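Local coordinates for MutT/nudix family protein (Streptococcus pneumoniae, PDB 4HFQ), which hydrolyses UDP-linked precursors of peptidoglycan biosynthesis as a Nudix-family UDP-X diphosphatase, at the interface of chains A and B. Residues are numbered along the deposited sequence; one frame, centred on the assembly and turned at random. Chains: chain A/B, MutT/nudix family protein.

Contact 1: the interface of chains A and B. Residues chain A 3, 6-7, 47-48; chain B 52, 54-56, 58.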
# COMPACT_ATOMS: atom_id res chain seq x y z
N THR A 3 15.85 6.53 13.72
CA THR A 3 15.62 7.08 12.40
C THR A 3 14.43 6.43 11.71
O THR A 3 13.55 7.12 11.17
CB THR A 3 16.88 6.92 11.52
OG1 THR A 3 17.96 7.63 12.15
CG2 THR A 3 16.66 7.51 10.16
N PHE A 6 11.19 7.67 13.18
CA PHE A 6 10.90 9.03 12.73
C PHE A 6 10.28 9.01 11.33
O PHE A 6 9.26 9.66 11.09
CB PHE A 6 12.15 9.94 12.74
CG PHE A 6 11.88 11.30 12.16
CD1 PHE A 6 11.17 12.24 12.90
CD2 PHE A 6 12.25 11.61 10.86
CE1 PHE A 6 10.90 13.48 12.38
CE2 PHE A 6 11.95 12.85 10.31
CZ PHE A 6 11.28 13.79 11.08
N VAL A 7 10.88 8.27 10.40
CA VAL A 7 10.36 8.22 9.04
C VAL A 7 8.95 7.63 8.99
O VAL A 7 8.09 8.19 8.31
CB VAL A 7 11.34 7.49 8.09
CG1 VAL A 7 10.70 7.21 6.74
CG2 VAL A 7 12.60 8.33 7.92
N ALA A 47 14.93 18.15 10.05
CA ALA A 47 15.32 16.82 10.51
C ALA A 47 16.18 16.07 9.50
O ALA A 47 16.75 15.03 9.83
CB ALA A 47 14.09 16.00 10.86
N SER A 48 16.27 16.58 8.28
CA SER A 48 16.92 15.85 7.20
C SER A 48 17.91 16.73 6.45
O SER A 48 17.76 17.96 6.41
CB SER A 48 15.87 15.30 6.24
OG SER A 48 15.35 16.31 5.39
N SER B 52 20.41 13.70 10.87
CA SER B 52 19.77 14.24 9.66
C SER B 52 20.32 13.65 8.35
O SER B 52 19.61 13.62 7.34
CB SER B 52 19.81 15.77 9.66
OG SER B 52 21.15 16.22 9.67
N GLU B 54 21.25 10.34 8.19
CA GLU B 54 20.53 9.06 8.19
C GLU B 54 19.07 9.23 7.79
O GLU B 54 18.53 8.42 7.02
CB GLU B 54 20.54 8.44 9.58
CG GLU B 54 21.77 7.69 9.99
CD GLU B 54 21.58 7.03 11.35
OE1 GLU B 54 20.42 6.65 11.71
OE2 GLU B 54 22.59 6.86 12.07
N VAL B 55 18.42 10.25 8.32
CA VAL B 55 17.03 10.53 7.94
C VAL B 55 16.91 10.70 6.42
O VAL B 55 16.05 10.09 5.79
CB VAL B 55 16.46 11.75 8.70
CG1 VAL B 55 15.09 12.14 8.15
CG2 VAL B 55 16.34 11.45 10.18
N ALA B 56 17.78 11.51 5.83
CA ALA B 56 17.76 11.73 4.38
C ALA B 56 17.95 10.41 3.62
O ALA B 56 17.22 10.14 2.67
CB ALA B 56 18.81 12.76 3.99
N VAL B 58 17.32 7.29 4.61
CA VAL B 58 16.12 6.45 4.74
C VAL B 58 14.97 6.98 3.87
O VAL B 58 14.27 6.20 3.22
CB VAL B 58 15.71 6.26 6.21
CG1 VAL B 58 14.42 5.45 6.31
CG2 VAL B 58 16.83 5.54 6.94

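Contact 2: the interface of chains A and B. Residues chain A 9, 12-13, 16; chain B 39, 42-43, 46.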
# COMPACT_ATOMS: atom_id res chain seq x y z
N TYR A 9 6.71 7.66 11.43
CA TYR A 9 5.81 8.66 12.03
C TYR A 9 5.52 9.76 11.03
O TYR A 9 4.34 10.13 10.87
CB TYR A 9 6.44 9.28 13.28
CG TYR A 9 6.33 8.46 14.55
CD1 TYR A 9 5.09 8.08 15.04
CD2 TYR A 9 7.47 8.06 15.25
CE1 TYR A 9 4.97 7.33 16.20
CE2 TYR A 9 7.36 7.31 16.41
CZ TYR A 9 6.12 6.93 16.87
OH TYR A 9 5.97 6.17 18.01
N ARG A 12 3.22 8.55 8.21
CA ARG A 12 1.86 8.36 8.68
C ARG A 12 1.13 9.69 8.90
O ARG A 12 -0.04 9.86 8.50
CB ARG A 12 1.86 7.50 9.95
CG ARG A 12 0.48 7.25 10.50
CD ARG A 12 -0.38 6.40 9.57
NE ARG A 12 -1.73 6.29 10.11
CZ ARG A 12 -2.84 6.22 9.38
NH1 ARG A 12 -2.80 6.19 8.04
NH2 ARG A 12 -4.01 6.18 10.01
N MET A 13 1.81 10.66 9.51
CA MET A 13 1.18 11.95 9.75
C MET A 13 0.88 12.71 8.47
O MET A 13 -0.18 13.36 8.36
CB MET A 13 2.04 12.79 10.68
CG MET A 13 2.06 12.22 12.08
SD MET A 13 2.70 13.31 13.35
CE MET A 13 4.41 13.34 12.86
N ILE A 16 -2.40 11.03 7.23
CA ILE A 16 -3.59 11.42 7.97
C ILE A 16 -4.01 12.84 7.63
O ILE A 16 -5.20 13.11 7.39
CB ILE A 16 -3.38 11.28 9.50
CG1 ILE A 16 -3.08 9.82 9.90
CG2 ILE A 16 -4.62 11.80 10.20
CD1 ILE A 16 -2.52 9.66 11.32
N LEU B 39 -0.08 9.52 18.10
CA LEU B 39 1.25 9.47 17.47
C LEU B 39 2.17 10.54 18.05
O LEU B 39 3.33 10.26 18.40
CB LEU B 39 1.14 9.62 15.94
CG LEU B 39 0.37 8.52 15.21
CD1 LEU B 39 0.05 8.97 13.79
CD2 LEU B 39 1.16 7.21 15.20
N GLU B 42 3.42 9.77 21.55
CA GLU B 42 4.50 8.77 21.52
C GLU B 42 5.79 9.42 21.06
O GLU B 42 6.87 9.17 21.61
CB GLU B 42 4.17 7.61 20.55
CG GLU B 42 2.99 6.69 20.88
CD GLU B 42 2.72 5.62 19.80
OE1 GLU B 42 3.41 5.56 18.75
OE2 GLU B 42 1.79 4.81 20.02
N MET B 43 5.70 10.25 20.02
CA MET B 43 6.88 10.94 19.53
C MET B 43 7.52 11.82 20.59
O MET B 43 8.74 11.83 20.73
CB MET B 43 6.54 11.78 18.30
CG MET B 43 6.15 10.92 17.09
SD MET B 43 5.70 11.94 15.67
CE MET B 43 7.35 12.34 15.09
N GLN B 46 9.51 9.94 23.00
CA GLN B 46 10.73 9.43 22.37
C GLN B 46 11.66 10.54 21.88
O GLN B 46 12.65 10.28 21.21
CB GLN B 46 10.36 8.56 21.16
CG GLN B 46 9.62 7.27 21.44
CD GLN B 46 9.15 6.60 20.16
OE1 GLN B 46 9.82 6.64 19.12
NE2 GLN B 46 7.97 6.00 20.21

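Contact 3: the interface of chains A and B. Residues chain A 100-105; chain B 66-68, 134, 142.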
# COMPACT_ATOMS: atom_id res chain seq x y z
N GLY A 100 3.52 1.16 -10.59
CA GLY A 100 2.30 0.83 -11.35
C GLY A 100 1.68 2.09 -11.91
O GLY A 100 1.40 3.02 -11.17
N GLU A 101 1.48 2.13 -13.22
CA GLU A 101 0.92 3.29 -13.89
C GLU A 101 -0.58 3.21 -13.94
O GLU A 101 -1.15 2.15 -14.20
CB GLU A 101 1.47 3.39 -15.31
CG GLU A 101 2.96 3.67 -15.31
CD GLU A 101 3.55 3.92 -16.68
OE1 GLU A 101 2.79 4.25 -17.62
OE2 GLU A 101 4.79 3.79 -16.80
N VAL A 102 -1.23 4.35 -13.74
CA VAL A 102 -2.66 4.44 -13.91
C VAL A 102 -3.03 4.19 -15.37
O VAL A 102 -2.39 4.71 -16.30
CB VAL A 102 -3.14 5.84 -13.48
CG1 VAL A 102 -4.58 6.09 -13.91
CG2 VAL A 102 -2.96 6.01 -11.97
N GLY A 103 -4.08 3.40 -15.59
CA GLY A 103 -4.55 3.07 -16.93
C GLY A 103 -4.23 1.67 -17.41
O GLY A 103 -4.68 1.25 -18.46
N TYR A 104 -3.42 0.97 -16.61
CA TYR A 104 -3.07 -0.43 -16.87
C TYR A 104 -3.40 -1.25 -15.65
O TYR A 104 -3.31 -0.75 -14.53
CB TYR A 104 -1.56 -0.59 -17.16
CG TYR A 104 -1.11 0.14 -18.41
CD1 TYR A 104 -1.24 -0.44 -19.67
CD2 TYR A 104 -0.60 1.43 -18.33
CE1 TYR A 104 -0.84 0.25 -20.83
CE2 TYR A 104 -0.18 2.11 -19.47
CZ TYR A 104 -0.32 1.52 -20.70
OH TYR A 104 0.08 2.21 -21.84
N SER A 105 -3.72 -2.53 -15.86
CA SER A 105 -3.97 -3.46 -14.74
C SER A 105 -2.63 -3.86 -14.11
O SER A 105 -1.57 -3.51 -14.62
CB SER A 105 -4.69 -4.70 -15.25
OG SER A 105 -3.75 -5.56 -15.90
N ALA B 66 2.01 9.15 -9.01
CA ALA B 66 0.71 8.56 -8.76
C ALA B 66 0.59 7.16 -9.37
O ALA B 66 1.10 6.85 -10.45
CB ALA B 66 -0.41 9.47 -9.27
N THR B 67 -0.05 6.29 -8.60
CA THR B 67 -0.34 4.93 -9.04
C THR B 67 -1.82 4.67 -8.80
O THR B 67 -2.52 5.47 -8.17
CB THR B 67 0.52 3.88 -8.24
OG1 THR B 67 0.00 3.67 -6.91
CG2 THR B 67 1.99 4.32 -8.16
N PRO B 68 -2.34 3.53 -9.29
CA PRO B 68 -3.68 3.16 -8.85
C PRO B 68 -3.76 3.12 -7.31
O PRO B 68 -2.74 2.88 -6.64
CB PRO B 68 -3.89 1.77 -9.48
CG PRO B 68 -3.01 1.81 -10.69
CD PRO B 68 -1.79 2.56 -10.26
N ASN B 134 -10.82 -0.83 -13.20
CA ASN B 134 -11.06 -0.43 -14.59
C ASN B 134 -11.74 -1.54 -15.40
O ASN B 134 -12.43 -1.25 -16.37
CB ASN B 134 -9.78 0.02 -15.28
CG ASN B 134 -9.39 1.43 -14.91
OD1 ASN B 134 -9.99 2.06 -14.05
ND2 ASN B 134 -8.36 1.95 -15.55
N GLN B 142 -8.81 4.85 -10.42
CA GLN B 142 -8.48 3.44 -10.60
C GLN B 142 -7.96 2.87 -9.29
O GLN B 142 -7.09 3.49 -8.64
CB GLN B 142 -7.41 3.26 -11.67
CG GLN B 142 -7.11 1.80 -11.94
CD GLN B 142 -6.00 1.62 -12.92
OE1 GLN B 142 -5.28 2.57 -13.25
NE2 GLN B 142 -5.82 0.40 -13.39
O HOH W 1 0.37 6.77 -13.13

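Contact 1: the interface of chains A and B
The hydroxyl OG1 of A:Thr3 donates a hydrogen bond to the carboxylate oxygen OE1 of B:Glu54 at 2.7 Å. The oxygen is met on its anti side, with the donor 33° out of the carboxylate plane. With chi1 at -61°, A:Thr3 keeps OG1 beside its backbone N and turns CG2, anti to that nitrogen, toward the helix of chain B. The glutamate chain, extended beyond CG, carries its acid toward the first turn of helix 3-23 of chain A, whose amino end may favour a negative charge there.

The threonine methyl supplies apolar contact: CG2 lies 3.8 Å from CA of B:Val55 and also meets B:Val58, whose CG2 branch points back at it. The other branch of B:Val58, CG1, reaches CG2 of A:Val7 at 3.8 Å, the two side chains crossing obliquely. B:Val55 is wedged between two helices of chain A. Its CG1 approaches CE2 of the A:Phe6 ring at 3.9 Å, the side chains crossing at about a right angle, and meets CB of A:Ser48 at 3.8 Å. Over the same valine sits the carbonyl oxygen of A:Ala47, with O 3.5 Å from CB of B:Val55.

In the fold, helix 52-59 of chain B lies against the start of helix 3-23 of chain A, the carboxyl end of helix 27-47 of chain A and the loop residue A:Ser48 that follows it, all within the helical N-terminal region.

Contact 2: the interface of chains A and B
A:Tyr9 lies with one ring face against B:Met43, whose CG stands 3.5 Å from the ring centroid in a CH-pi contact. This is the tight part of the patch. The two side chains slide past each other in opposite directions, and a bend at chi3 of 80° in B:Met43 turns CE back toward the tyrosine CB. The thioether then meets A:Met13 tip to tip, with SD of B:Met43 3.4 Å from the methyl CE of A:Met13. At the ring edge, in plane, CD2 of B:Leu39 comes within 3.9 Å of CE1 of A:Tyr9.

The phenol oxygen is held twice. It donates to the carboxylate of B:Glu42, OH to OE1 2.7 Å, on the anti side and 20° out of the carboxylate plane. It also accepts from the side-chain amide of B:Gln46, NE2 to OH 3.0 Å, through a bond bent to 132° at the hydrogen, the phenol oxygen being tilted from the amide plane. Together the two bonds should limit movement of the ring tip.

A:Arg12 and A:Ile16 form a sparser margin, hiding 15 and 2 Å² against chain B. There CD1 of B:Leu39 touches CD1 of A:Ile16 at 3.6 Å and CG of A:Arg12 at 3.7 Å, while the guanidinium lies over its own chain's A:Ile16 CG1.

The patch joins helix 3-23 of chain A to helix 27-45 of chain B, with B:Gln46 just beyond the latter's end.

Contact 3: the interface of chains A and B
A:Val102 packs against the B:Thr67-B:Pro68 segment, its CG2 lying 4.0 Å from CD of B:Pro68. The other branch, CG1, turns to B:Gln142 and passes 3.7 Å from its OE1, the two side chains sliding past each other in opposite directions. A:Val102 hides 62 Å² against chain B, and backbone and amide groups make up much of its surroundings. Beside it, the carbonyl oxygen of A:Gly100 faces the proline, with O 3.3 Å from CD of B:Pro68. Within chain B, OG1 of B:Thr67 donates to the carbonyl O of B:Pro68 at 2.9 Å, which should stiffen this segment.

At the polar rim, direct hydrogen bonds come from the carboxamide of B:Gln142. This residue has CG anti to its backbone N (chi1 -177°) and an extended chain, which delivers both amide atoms to the chain A backbone. OE1 of B:Gln142 accepts from the N of A:Gly103 at 2.8 Å, nearly straight at 169°. NE2 of B:Gln142 donates to the carbonyl O of A:Tyr104 at 3.0 Å, arriving above the carbonyl plane, with 151° at the hydrogen. On the opposite flank, water 1 bridges the chains, 3.0 Å from N of A:Val102 and 2.8 Å from O of B:Ala66.

The loop of chain A lies between strand 97-99 and helix 106-118, at the start of the Nudix motif; in chain B, residues 66-68 lead into strand 69-75, and B:Gln142 lies just before strand 143-153.

Contacts 1 and 2 are neighbours, their C-alpha centres about 14 Å apart, and share helix 3-23 of chain A: its first turns face helix 52-59 of chain B, its middle turns (residues 9 to 16) helix 27-45. The C-alpha centre of contact 3 lies about 30 Å from that of contact 1 and about 29 Å from that of contact 2; there the Nudix loop of one chain meets the segment before strand 69-75 and the residue just before strand 143-153 of the other. Twinned contacts in both regions are compatible with a dimer that could help position the catalytic regions, though the structure alone does not show it.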